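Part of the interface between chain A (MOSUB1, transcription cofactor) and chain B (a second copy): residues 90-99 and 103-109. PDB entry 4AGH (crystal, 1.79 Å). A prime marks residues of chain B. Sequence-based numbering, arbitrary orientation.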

ATOM      1  N   THR A  90       2.034  -9.196   2.900  1.00 17.75           N
ATOM      2  CA  THR A  90       3.166 -10.091   3.075  1.00 16.73           C
ATOM      3  C   THR A  90       4.347  -9.516   2.306  1.00 16.11           C
ATOM      4  O   THR A  90       4.188  -8.611   1.474  1.00 17.74           O
ATOM      5  N   VAL A  91       5.535 -10.051   2.567  1.00 17.92           N
ATOM      6  CA  VAL A  91       6.715  -9.559   1.887  1.00 20.09           C
ATOM      7  C   VAL A  91       6.599  -9.811   0.388  1.00 20.24           C
ATOM      8  O   VAL A  91       6.958  -8.952  -0.411  1.00 21.16           O
ATOM      9  N   ASP A  92       6.094 -10.985   0.008  1.00 21.86           N
ATOM     10  CA  ASP A  92       5.941 -11.313  -1.414  1.00 23.49           C
ATOM     11  C   ASP A  92       4.946 -10.383  -2.103  1.00 20.22           C
ATOM     12  O   ASP A  92       5.123 -10.013  -3.268  1.00 21.25           O
ATOM     13  N   GLN A  93       3.888 -10.007  -1.394  1.00 20.07           N
ATOM     14  CA  GLN A  93       2.917  -9.062  -1.951  1.00 18.31           C
ATOM     15  C   GLN A  93       3.557  -7.694  -2.089  1.00 20.05           C
ATOM     16  O   GLN A  93       3.355  -6.993  -3.081  1.00 18.46           O
ATOM     17  N   TYR A  94       4.353  -7.324  -1.093  1.00 18.39           N
ATOM     18  CA  TYR A  94       5.036  -6.036  -1.124  1.00 17.53           C
ATOM     19  C   TYR A  94       6.043  -5.980  -2.279  1.00 18.77           C
ATOM     20  O   TYR A  94       6.094  -4.981  -3.009  1.00 19.71           O
ATOM     21  N   THR A  95       6.816  -7.045  -2.472  1.00 19.57           N
ATOM     22  CA  THR A  95       7.772  -7.054  -3.583  1.00 21.18           C
ATOM     23  C   THR A  95       7.075  -7.057  -4.954  1.00 25.24           C
ATOM     24  O   THR A  95       7.573  -6.463  -5.911  1.00 22.22           O
ATOM     25  N   ALA A  96       5.922  -7.716  -5.049  1.00 23.13           N
ATOM     26  CA  ALA A  96       5.129  -7.665  -6.283  1.00 22.44           C
ATOM     27  C   ALA A  96       4.615  -6.254  -6.533  1.00 22.51           C
ATOM     28  O   ALA A  96       4.561  -5.788  -7.670  1.00 24.06           O
ATOM     29  N   PHE A  97       4.219  -5.572  -5.461  1.00 19.16           N
ATOM     30  CA  PHE A  97       3.854  -4.165  -5.545  1.00 19.06           C
ATOM     31  C   PHE A  97       5.040  -3.337  -6.051  1.00 20.07           C
ATOM     32  O   PHE A  97       4.894  -2.516  -6.956  1.00 18.69           O
ATOM     33  N   LEU A  98       6.226  -3.578  -5.503  1.00 17.56           N
ATOM     34  CA  LEU A  98       7.402  -2.847  -5.980  1.00 17.90           C
ATOM     35  C   LEU A  98       7.609  -3.022  -7.486  1.00 22.75           C
ATOM     36  O   LEU A  98       8.014  -2.089  -8.182  1.00 22.13           O
ATOM     37  N   LYS A  99       7.371  -4.232  -7.983  1.00 21.18           N
ATOM     38  CA  LYS A  99       7.605  -4.519  -9.394  1.00 25.27           C
ATOM     39  C   LYS A  99       6.585  -3.799 -10.272  1.00 23.14           C
ATOM     40  O   LYS A  99       6.872  -3.474 -11.429  1.00 25.92           O
TER
ATOM     41  N   ALA B 103      13.840   3.201   2.804  1.00 23.24           N
ATOM     42  CA  ALA B 103      14.014   2.906   4.228  1.00 24.37           C
ATOM     43  C   ALA B 103      13.264   1.636   4.629  1.00 22.51           C
ATOM     44  O   ALA B 103      13.744   0.849   5.454  1.00 21.71           O
ATOM     45  N   ILE B 104      12.083   1.446   4.054  1.00 18.23           N
ATOM     46  CA  ILE B 104      11.298   0.238   4.293  1.00 18.90           C
ATOM     47  C   ILE B 104      12.069  -0.968   3.785  1.00 21.41           C
ATOM     48  O   ILE B 104      12.180  -1.986   4.475  1.00 19.21           O
ATOM     49  N   ASN B 105      12.616  -0.841   2.579  1.00 21.72           N
ATOM     50  CA  ASN B 105      13.418  -1.911   1.989  1.00 20.96           C
ATOM     51  C   ASN B 105      14.630  -2.252   2.853  1.00 19.46           C
ATOM     52  O   ASN B 105      14.953  -3.425   3.027  1.00 20.39           O
ATOM     53  N   ALA B 106      15.299  -1.232   3.382  1.00 19.04           N
ATOM     54  CA  ALA B 106      16.491  -1.470   4.201  1.00 22.57           C
ATOM     55  C   ALA B 106      16.119  -2.236   5.466  1.00 23.78           C
ATOM     56  O   ALA B 106      16.853  -3.118   5.919  1.00 21.94           O
ATOM     57  N   GLU B 107      14.979  -1.884   6.052  1.00 17.23           N
ATOM     58  CA  GLU B 107      14.506  -2.581   7.242  1.00 18.63           C
ATOM     59  C   GLU B 107      14.204  -4.047   6.914  1.00 19.45           C
ATOM     60  O   GLU B 107      14.553  -4.951   7.675  1.00 19.24           O
ATOM     61  N   LEU B 108      13.562  -4.284   5.774  1.00 19.15           N
ATOM     62  CA  LEU B 108      13.250  -5.660   5.359  1.00 17.01           C
ATOM     63  C   LEU B 108      14.519  -6.478   5.058  1.00 17.83           C
ATOM     64  O   LEU B 108      14.583  -7.667   5.376  1.00 19.34           O
ATOM     65  N   ARG B 109      15.522  -5.843   4.459  1.00 18.41           N
ATOM     66  CA  ARG B 109      16.804  -6.513   4.220  1.00 20.09           C
ATOM     67  C   ARG B 109      17.480  -6.885   5.542  1.00 23.92           C
ATOM     68  O   ARG B 109      18.041  -7.977   5.673  1.00 24.75           O
TER

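What fills the apolar centre between these two helices? Their axes come no closer than 12.8 Å, so long side chains must bridge the gap, and Tyr94 does most of this. Its CA-to-CB bond points toward chain B, and chi1 in t carries the ring across. There Tyr94 CE2 lies 3.5 Å from Leu108′ CD1, and Tyr94 CZ lies 3.7 Å from Ile104′ CG2. Both aliphatic side chains also point toward chain A, each with chi1 m and chi2 t, and they meet the ring obliquely.

How does the apolar contact continue beyond the ring? Val91, one helical turn before Tyr94, also points toward the partner, with chi1 t. Its contact is looser: Val91 CG2 is 4.3 Å from Leu108′ CD2. Leu108′ thus touches both Val91 and Tyr94.

Where does the contact turn polar? At the tip of the ring, Tyr94 OH donates a hydrogen bond to Asn105′ OD1 at 2.7 Å, the oxygen lying at the ring edge near its plane. Asn105′ starts out sideways, but with chi1 m its amide end comes nearer, giving the buried hydroxyl an acceptor. Leu98, pointing toward chain B with chi1 m and chi2 t, packs beside this bond, its CD1 3.7 Å from Asn105′ OD1.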

ATOM      1  CB  THR A  90       2.868 -11.491   2.504  1.00 23.44           C
ATOM      2  OG1 THR A  90       2.722 -11.397   1.085  1.00 19.72           O
ATOM      3  CG2 THR A  90       1.581 -12.061   3.105  1.00 24.38           C
ATOM      4  CB  VAL A  91       7.983 -10.192   2.475  1.00 23.92           C
ATOM      5  CG1 VAL A  91       9.208  -9.851   1.634  1.00 25.27           C
ATOM      6  CG2 VAL A  91       8.156  -9.716   3.920  1.00 24.05           C
ATOM      7  CB  ASP A  92       5.504 -12.769  -1.601  1.00 26.84           C
ATOM      8  CG  ASP A  92       6.623 -13.763  -1.334  1.00 38.45           C
ATOM      9  OD1 ASP A  92       7.796 -13.346  -1.236  1.00 38.29           O
ATOM     10  OD2 ASP A  92       6.323 -14.974  -1.234  1.00 38.48           O
ATOM     11  CB  GLN A  93       1.667  -8.978  -1.065  1.00 17.64           C
ATOM     12  CG  GLN A  93       0.795 -10.221  -1.160  1.00 19.00           C
ATOM     13  CD  GLN A  93      -0.114 -10.387   0.041  1.00 18.83           C
ATOM     14  OE1 GLN A  93      -0.235  -9.483   0.865  1.00 18.22           O
ATOM     15  NE2 GLN A  93      -0.758 -11.549   0.143  1.00 20.30           N
ATOM     16  CB  TYR A  94       5.719  -5.753   0.213  1.00 17.67           C
ATOM     17  CG  TYR A  94       6.598  -4.526   0.216  1.00 18.25           C
ATOM     18  CD1 TYR A  94       6.045  -3.250   0.260  1.00 19.16           C
ATOM     19  CD2 TYR A  94       7.979  -4.643   0.198  1.00 17.83           C
ATOM     20  CE1 TYR A  94       6.845  -2.128   0.268  1.00 17.51           C
ATOM     21  CE2 TYR A  94       8.793  -3.521   0.212  1.00 19.42           C
ATOM     22  CZ  TYR A  94       8.222  -2.269   0.248  1.00 18.82           C
ATOM     23  OH  TYR A  94       9.027  -1.155   0.259  1.00 21.83           O
ATOM     24  CB  THR A  95       8.803  -8.196  -3.467  1.00 28.77           C
ATOM     25  OG1 THR A  95       8.144  -9.467  -3.528  1.00 31.22           O
ATOM     26  CG2 THR A  95       9.557  -8.083  -2.142  1.00 24.95           C
ATOM     27  CB  ALA A  96       3.969  -8.653  -6.221  1.00 24.20           C
ATOM     28  CB  PHE A  97       3.365  -3.667  -4.186  1.00 18.91           C
ATOM     29  CG  PHE A  97       3.147  -2.187  -4.121  1.00 23.03           C
ATOM     30  CD1 PHE A  97       2.176  -1.577  -4.894  1.00 24.38           C
ATOM     31  CD2 PHE A  97       3.929  -1.401  -3.296  1.00 40.20           C
ATOM     32  CE1 PHE A  97       1.967  -0.211  -4.822  1.00 23.90           C
ATOM     33  CE2 PHE A  97       3.736  -0.039  -3.241  1.00 39.22           C
ATOM     34  CZ  PHE A  97       2.744   0.556  -4.001  1.00 36.17           C
ATOM     35  CB  LEU A  98       8.665  -3.312  -5.242  1.00 20.04           C
ATOM     36  CG  LEU A  98       8.734  -2.987  -3.748  1.00 22.35           C
ATOM     37  CD1 LEU A  98      10.097  -3.410  -3.183  1.00 26.00           C
ATOM     38  CD2 LEU A  98       8.498  -1.500  -3.523  1.00 22.61           C
ATOM     39  CB  LYS A  99       7.558  -6.024  -9.660  1.00 31.23           C
ATOM     40  CG  LYS A  99       8.646  -6.819  -8.949  1.00 46.87           C
ATOM     41  CD  LYS A  99       8.796  -8.216  -9.549  1.00 63.61           C
ATOM     42  CE  LYS A  99       9.624  -9.129  -8.647  1.00 70.62           C
ATOM     43  NZ  LYS A  99       8.894  -9.512  -7.403  1.00 74.03           N
TER
ATOM     44  CB  ALA B 103      13.556   4.084   5.083  1.00 27.43           C
ATOM     45  CB  ILE B 104       9.954   0.299   3.552  1.00 19.76           C
ATOM     46  CG1 ILE B 104       9.069   1.376   4.178  1.00 17.74           C
ATOM     47  CG2 ILE B 104       9.262  -1.070   3.585  1.00 19.64           C
ATOM     48  CD1 ILE B 104       7.898   1.776   3.279  1.00 18.12           C
ATOM     49  CB  ASN B 105      13.887  -1.558   0.568  1.00 19.99           C
ATOM     50  CG  ASN B 105      12.753  -1.525  -0.435  1.00 21.09           C
ATOM     51  OD1 ASN B 105      11.615  -1.878  -0.121  1.00 21.20           O
ATOM     52  ND2 ASN B 105      13.061  -1.103  -1.658  1.00 26.19           N
ATOM     53  CB  ALA B 106      17.183  -0.163   4.556  1.00 24.06           C
ATOM     54  CB  GLU B 107      13.247  -1.906   7.800  1.00 18.33           C
ATOM     55  CG  GLU B 107      12.622  -2.672   8.967  1.00 22.97           C
ATOM     56  CD  GLU B 107      13.387  -2.533  10.281  1.00 28.86           C
ATOM     57  OE1 GLU B 107      14.094  -1.524  10.483  1.00 34.21           O
ATOM     58  OE2 GLU B 107      13.274  -3.442  11.123  1.00 28.58           O
ATOM     59  CB  LEU B 108      12.289  -5.667   4.160  1.00 16.16           C
ATOM     60  CG  LEU B 108      10.864  -5.181   4.462  1.00 16.60           C
ATOM     61  CD1 LEU B 108      10.064  -5.014   3.160  1.00 18.92           C
ATOM     62  CD2 LEU B 108      10.154  -6.170   5.387  1.00 18.54           C
ATOM     63  CB  ARG B 109      17.737  -5.665   3.347  1.00 22.19           C
ATOM     64  CG  ARG B 109      17.258  -5.537   1.899  1.00 21.21           C
ATOM     65  CD  ARG B 109      18.351  -4.989   0.982  1.00 29.17           C
ATOM     66  NE  ARG B 109      17.764  -4.486  -0.255  1.00 28.44           N
ATOM     67  CZ  ARG B 109      17.389  -3.225  -0.434  1.00 31.99           C
ATOM     68  NH1 ARG B 109      17.572  -2.332   0.536  1.00 27.44           N
ATOM     69  NH2 ARG B 109      16.850  -2.854  -1.583  1.00 33.68           N
TER